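Long-range contacts in putative amidohydrolase/peptidase (Burkholderia cenocepacia, PDB 4WJB), which probably hydrolyses carbon-nitrogen bonds other than peptide bonds, as a zinc-dependent amidohydrolase of the peptidase M20 family: residues V196-Y200 with A416-S420; P271-A275 with E299-P303. One frame throughout, in Å; residues are numbered along the deposited sequence.

Interaction 1: V196-Y200 with A416-S420. With EDO (1,2-ethanediol), chain K.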
loop_
_atom_site.group_PDB
_atom_site.type_symbol
_atom_site.label_atom_id
_atom_site.label_comp_id
_atom_site.label_asym_id
_atom_site.label_seq_id
_atom_site.Cartn_x
_atom_site.Cartn_y
_atom_site.Cartn_z
ATOM N N VAL A 196 18.758 -44.608 2.830
ATOM C CA VAL A 196 17.736 -44.724 1.791
ATOM C C VAL A 196 18.417 -44.692 0.427
ATOM O O VAL A 196 19.205 -43.791 0.150
ATOM C CB VAL A 196 16.688 -43.593 1.891
ATOM C CG1 VAL A 196 15.766 -43.588 0.679
ATOM C CG2 VAL A 196 15.885 -43.728 3.166
ATOM N N HIS A 197 18.137 -45.684 -0.417
ATOM C CA HIS A 197 18.816 -45.787 -1.705
ATOM C C HIS A 197 18.451 -44.625 -2.623
ATOM O O HIS A 197 19.321 -43.992 -3.220
ATOM C CB HIS A 197 18.486 -47.117 -2.393
ATOM C CG HIS A 197 19.140 -47.277 -3.730
ATOM N ND1 HIS A 197 20.500 -47.446 -3.878
ATOM C CD2 HIS A 197 18.623 -47.265 -4.981
ATOM C CE1 HIS A 197 20.792 -47.546 -5.164
ATOM N NE2 HIS A 197 19.670 -47.439 -5.855
ATOM N N ALA A 198 17.155 -44.355 -2.733
ATOM C CA ALA A 198 16.661 -43.244 -3.530
ATOM C C ALA A 198 15.241 -42.920 -3.105
ATOM O O ALA A 198 14.544 -43.770 -2.539
ATOM C CB ALA A 198 16.715 -43.569 -5.020
ATOM N N ALA A 199 14.819 -41.688 -3.367
ATOM C CA ALA A 199 13.462 -41.272 -3.053
ATOM C C ALA A 199 12.850 -40.530 -4.230
ATOM O O ALA A 199 13.526 -39.767 -4.914
ATOM C CB ALA A 199 13.438 -40.406 -1.803
ATOM N N TYR A 200 11.567 -40.772 -4.462
ATOM C CA TYR A 200 10.830 -40.098 -5.522
ATOM C C TYR A 200 9.481 -39.632 -5.014
ATOM O O TYR A 200 8.778 -40.398 -4.372
ATOM C CB TYR A 200 10.627 -41.031 -6.713
ATOM C CG TYR A 200 11.901 -41.453 -7.392
ATOM C CD1 TYR A 200 12.503 -40.638 -8.338
ATOM C CD2 TYR A 200 12.498 -42.673 -7.096
ATOM C CE1 TYR A 200 13.672 -41.020 -8.970
ATOM C CE2 TYR A 200 13.665 -43.064 -7.725
ATOM C CZ TYR A 200 14.245 -42.240 -8.657
ATOM O OH TYR A 200 15.406 -42.627 -9.277
ATOM N N ALA A 416 10.575 -45.281 -12.824
ATOM C CA ALA A 416 11.653 -44.710 -12.026
ATOM C C ALA A 416 11.947 -45.567 -10.793
ATOM O O ALA A 416 13.103 -45.900 -10.515
ATOM C CB ALA A 416 11.307 -43.283 -11.609
ATOM N N VAL A 417 10.894 -45.907 -10.053
ATOM C CA VAL A 417 11.029 -46.706 -8.840
ATOM C C VAL A 417 11.583 -48.076 -9.183
ATOM O O VAL A 417 12.485 -48.586 -8.509
ATOM C CB VAL A 417 9.683 -46.857 -8.104
ATOM C CG1 VAL A 417 9.755 -47.978 -7.066
ATOM C CG2 VAL A 417 9.290 -45.536 -7.462
ATOM N N LEU A 418 11.050 -48.661 -10.249
ATOM C CA LEU A 418 11.498 -49.967 -10.703
ATOM C C LEU A 418 12.991 -49.958 -11.025
ATOM O O LEU A 418 13.728 -50.814 -10.551
ATOM C CB LEU A 418 10.701 -50.414 -11.924
ATOM C CG LEU A 418 11.081 -51.793 -12.460
ATOM C CD1 LEU A 418 10.988 -52.836 -11.353
ATOM C CD2 LEU A 418 10.203 -52.170 -13.640
ATOM N N GLN A 419 13.439 -48.978 -11.809
ATOM C CA GLN A 419 14.850 -48.906 -12.189
ATOM C C GLN A 419 15.766 -48.790 -10.966
ATOM O O GLN A 419 16.780 -49.482 -10.873
ATOM C CB GLN A 419 15.104 -47.729 -13.136
ATOM C CG GLN A 419 16.569 -47.577 -13.517
ATOM C CD GLN A 419 16.820 -46.429 -14.472
ATOM O OE1 GLN A 419 15.917 -45.982 -15.178
ATOM N NE2 GLN A 419 18.053 -45.941 -14.494
ATOM N N SER A 420 15.401 -47.921 -10.027
ATOM C CA SER A 420 16.241 -47.671 -8.860
ATOM C C SER A 420 16.232 -48.842 -7.882
ATOM O O SER A 420 17.224 -49.085 -7.194
ATOM C CB SER A 420 15.797 -46.393 -8.149
ATOM O OG SER A 420 14.449 -46.491 -7.730
HETATM C C1 EDO K . 20.111 -43.820 -7.955
HETATM O O1 EDO K . 20.915 -43.056 -7.054
HETATM C C2 EDO K . 18.809 -43.073 -8.217
HETATM O O2 EDO K . 17.797 -44.018 -8.578
#
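Tyr200 and Ser420 contribute most of the 234 Å² buried where the start of a core strand meets the last turns of the C-terminal helix, the α-on-β layering of the zinc-binding domain of M20 enzymes. The phenol ring of Tyr200 turns one face to Ala416, whose CB sits 4.2 Å from the ring centroid and 11° off its normal, a CH-pi contact, while Val417 CG2 approaches Tyr200 CD2 at 4.3 Å. Ser420 meets the ring at its edge, with OG 3.5 Å from Tyr200 CE2. Its hydroxyl is turned back on its own helix, within hydrogen-bonding range of the carbonyls of Ala416 and Val417, and Ser420 CB packs on Ala198 CB at 4.3 Å. Beside this pair, Tyr200 OH hydrogen-bonds O2 of an ethanediol, probably from the crystallisation liquor, at 2.9 Å. His197, just before the strand, brings CD2 to 3.2 Å from Ser420 O, while its NE2 hydrogen-bonds Glu423 further along the chain. Strand 198-200 and helix 416-420 run antiparallel, at 176°, with axes 9.5 Å apart. The strand pairs with strands 91-96 and 382-387; Val91 touches Val417 and Ser420, and helix 345-357 packs against Tyr200 and Ala416 through Thr350.

Interaction 2: P271-A275 with E299-P303. With SO4 (sulfate ion), chain G.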
loop_
_atom_site.group_PDB
_atom_site.type_symbol
_atom_site.label_atom_id
_atom_site.label_comp_id
_atom_site.label_asym_id
_atom_site.label_seq_id
_atom_site.Cartn_x
_atom_site.Cartn_y
_atom_site.Cartn_z
ATOM N N PRO A 271 14.317 -18.006 -17.529
ATOM C CA PRO A 271 12.912 -18.221 -17.165
ATOM C C PRO A 271 12.666 -18.558 -15.694
ATOM O O PRO A 271 11.508 -18.609 -15.287
ATOM C CB PRO A 271 12.527 -19.414 -18.037
ATOM C CG PRO A 271 13.779 -20.236 -18.055
ATOM C CD PRO A 271 14.924 -19.235 -18.075
ATOM N N ASP A 272 13.715 -18.794 -14.910
ATOM C CA ASP A 272 13.509 -19.392 -13.589
ATOM C C ASP A 272 13.465 -18.405 -12.425
ATOM O O ASP A 272 13.033 -18.757 -11.327
ATOM C CB ASP A 272 14.588 -20.443 -13.330
ATOM C CG ASP A 272 14.424 -21.664 -14.217
ATOM O OD1 ASP A 272 13.268 -21.982 -14.574
ATOM O OD2 ASP A 272 15.442 -22.289 -14.572
ATOM N N ALA A 273 13.902 -17.172 -12.649
ATOM C CA ALA A 273 13.854 -16.188 -11.582
ATOM C C ALA A 273 12.414 -15.832 -11.229
ATOM O O ALA A 273 11.555 -15.723 -12.106
ATOM C CB ALA A 273 14.624 -14.930 -11.973
ATOM N N ARG A 274 12.158 -15.665 -9.936
ATOM C CA ARG A 274 10.922 -15.051 -9.462
ATOM C C ARG A 274 11.285 -13.796 -8.682
ATOM O O ARG A 274 12.086 -13.857 -7.756
ATOM C CB ARG A 274 10.121 -16.013 -8.581
ATOM C CG ARG A 274 9.891 -17.390 -9.195
ATOM C CD ARG A 274 8.833 -17.361 -10.289
ATOM N NE ARG A 274 8.482 -18.711 -10.730
ATOM C CZ ARG A 274 9.088 -19.354 -11.724
ATOM N NH1 ARG A 274 10.068 -18.768 -12.402
ATOM N NH2 ARG A 274 8.705 -20.579 -12.050
ATOM N N ALA A 275 10.712 -12.659 -9.058
ATOM C CA ALA A 275 10.998 -11.408 -8.361
ATOM C C ALA A 275 9.698 -10.679 -8.109
ATOM O O ALA A 275 8.964 -10.384 -9.047
ATOM C CB ALA A 275 11.952 -10.550 -9.160
ATOM N N GLU A 299 10.937 -10.297 -2.611
ATOM C CA GLU A 299 11.422 -11.671 -2.527
ATOM C C GLU A 299 11.954 -12.131 -3.879
ATOM O O GLU A 299 11.374 -11.846 -4.928
ATOM C CB GLU A 299 10.330 -12.618 -1.999
ATOM C CG GLU A 299 9.096 -12.764 -2.866
ATOM C CD GLU A 299 8.525 -14.179 -2.826
ATOM O OE1 GLU A 299 7.999 -14.597 -1.772
ATOM O OE2 GLU A 299 8.622 -14.879 -3.853
ATOM N N PHE A 300 13.104 -12.793 -3.836
ATOM C CA PHE A 300 13.711 -13.414 -5.003
ATOM C C PHE A 300 13.624 -14.923 -4.852
ATOM O O PHE A 300 13.833 -15.449 -3.756
ATOM C CB PHE A 300 15.179 -13.002 -5.158
ATOM C CG PHE A 300 15.382 -11.549 -5.483
ATOM C CD1 PHE A 300 14.626 -10.930 -6.466
ATOM C CD2 PHE A 300 16.343 -10.809 -4.813
ATOM C CE1 PHE A 300 14.821 -9.595 -6.774
ATOM C CE2 PHE A 300 16.541 -9.467 -5.114
ATOM C CZ PHE A 300 15.781 -8.862 -6.095
ATOM N N ARG A 301 13.318 -15.623 -5.942
ATOM C CA ARG A 301 13.386 -17.086 -5.937
ATOM C C ARG A 301 14.062 -17.585 -7.210
ATOM O O ARG A 301 13.770 -17.095 -8.302
ATOM C CB ARG A 301 11.991 -17.705 -5.794
ATOM C CG ARG A 301 11.233 -17.224 -4.567
ATOM C CD ARG A 301 10.051 -18.118 -4.230
ATOM N NE ARG A 301 9.153 -17.456 -3.293
ATOM C CZ ARG A 301 8.300 -18.093 -2.498
ATOM N NH1 ARG A 301 8.226 -19.417 -2.524
ATOM N NH2 ARG A 301 7.522 -17.406 -1.670
ATOM N N HIS A 302 14.964 -18.556 -7.056
ATOM C CA HIS A 302 15.752 -19.089 -8.166
ATOM C C HIS A 302 16.473 -20.360 -7.724
ATOM O O HIS A 302 16.907 -20.458 -6.578
ATOM C CB HIS A 302 16.772 -18.057 -8.657
ATOM C CG HIS A 302 17.309 -18.335 -10.026
ATOM N ND1 HIS A 302 18.387 -19.163 -10.251
ATOM C CD2 HIS A 302 16.918 -17.890 -11.245
ATOM C CE1 HIS A 302 18.634 -19.220 -11.548
ATOM N NE2 HIS A 302 17.760 -18.451 -12.174
ATOM N N PRO A 303 16.613 -21.337 -8.633
ATOM C CA PRO A 303 17.297 -22.590 -8.286
ATOM C C PRO A 303 18.812 -22.443 -8.129
ATOM O O PRO A 303 19.468 -23.383 -7.683
ATOM C CB PRO A 303 16.975 -23.503 -9.473
ATOM C CG PRO A 303 16.747 -22.554 -10.620
ATOM C CD PRO A 303 16.043 -21.376 -9.992
HETATM S S SO4 G . 5.976 -20.142 0.240
HETATM O O1 SO4 G . 5.366 -18.880 -0.167
HETATM O O2 SO4 G . 7.392 -19.926 0.541
HETATM O O3 SO4 G . 5.309 -20.649 1.432
HETATM O O4 SO4 G . 5.849 -21.122 -0.835
HETATM O O HOH W 1 16.752 -18.566 -15.100
#
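Residues 271-275 and 299-303 form the open end of an antiparallel β-hairpin in the dimerisation domain of this M20 protein. Two backbone hydrogen bonds close the Arg274-Arg301 pair: Arg274 N to Arg301 O at 2.7 Å and Arg301 N to Arg274 O at 2.8 Å. CA-H...O contacts add to them, the shortest from Phe300 CA to Arg274 O at 3.2 Å. Apolar packing comes from the non-hydrogen-bonded pair, where Ala275 CB touches the edge of the Phe300 ring at CD1, 3.8 Å away, under helices 251-268 and 305-326. At the open end, Asp272 CB rests on Pro303 CD at 3.8 Å, and one water bridges Asp272 N and His302 NE2. Charged side chains occupy the Arg274-Arg301 face, which meets the second subunit: Arg274 NE hydrogen-bonds Gly241 O of that subunit. Arg301 forms a salt bridge with Glu299, NE to OE2 at 2.7 Å. A sulfate, probably from the crystallisation liquor, also bound by His239 and Asn288 of the second subunit, is hydrogen-bonded through O1 to Arg301 NH2 at 3.0 Å.

The two contacts lie in different domains, their centres 29 Å apart and their nearest atoms about 17 Å apart, without touching. Interaction 2 is nested in the chain inside the loop closed by interaction 1: strand 198-204 leads on to the dimerisation domain, whose hairpin 274-283/289-302 is completed before the chain returns to the zinc-binding domain and runs into its last helix, 403-421. Continuous strand pairing still links them, since strand 217-234 pairs with both 289-302 and 382-387, and the latter adjoins 198-204. Interaction 1 thus joins parts of the zinc-binding domain before and after the dimerisation domain, on the strand that carries the zinc ligand His203, whereas interaction 2 belongs to the subunit interface.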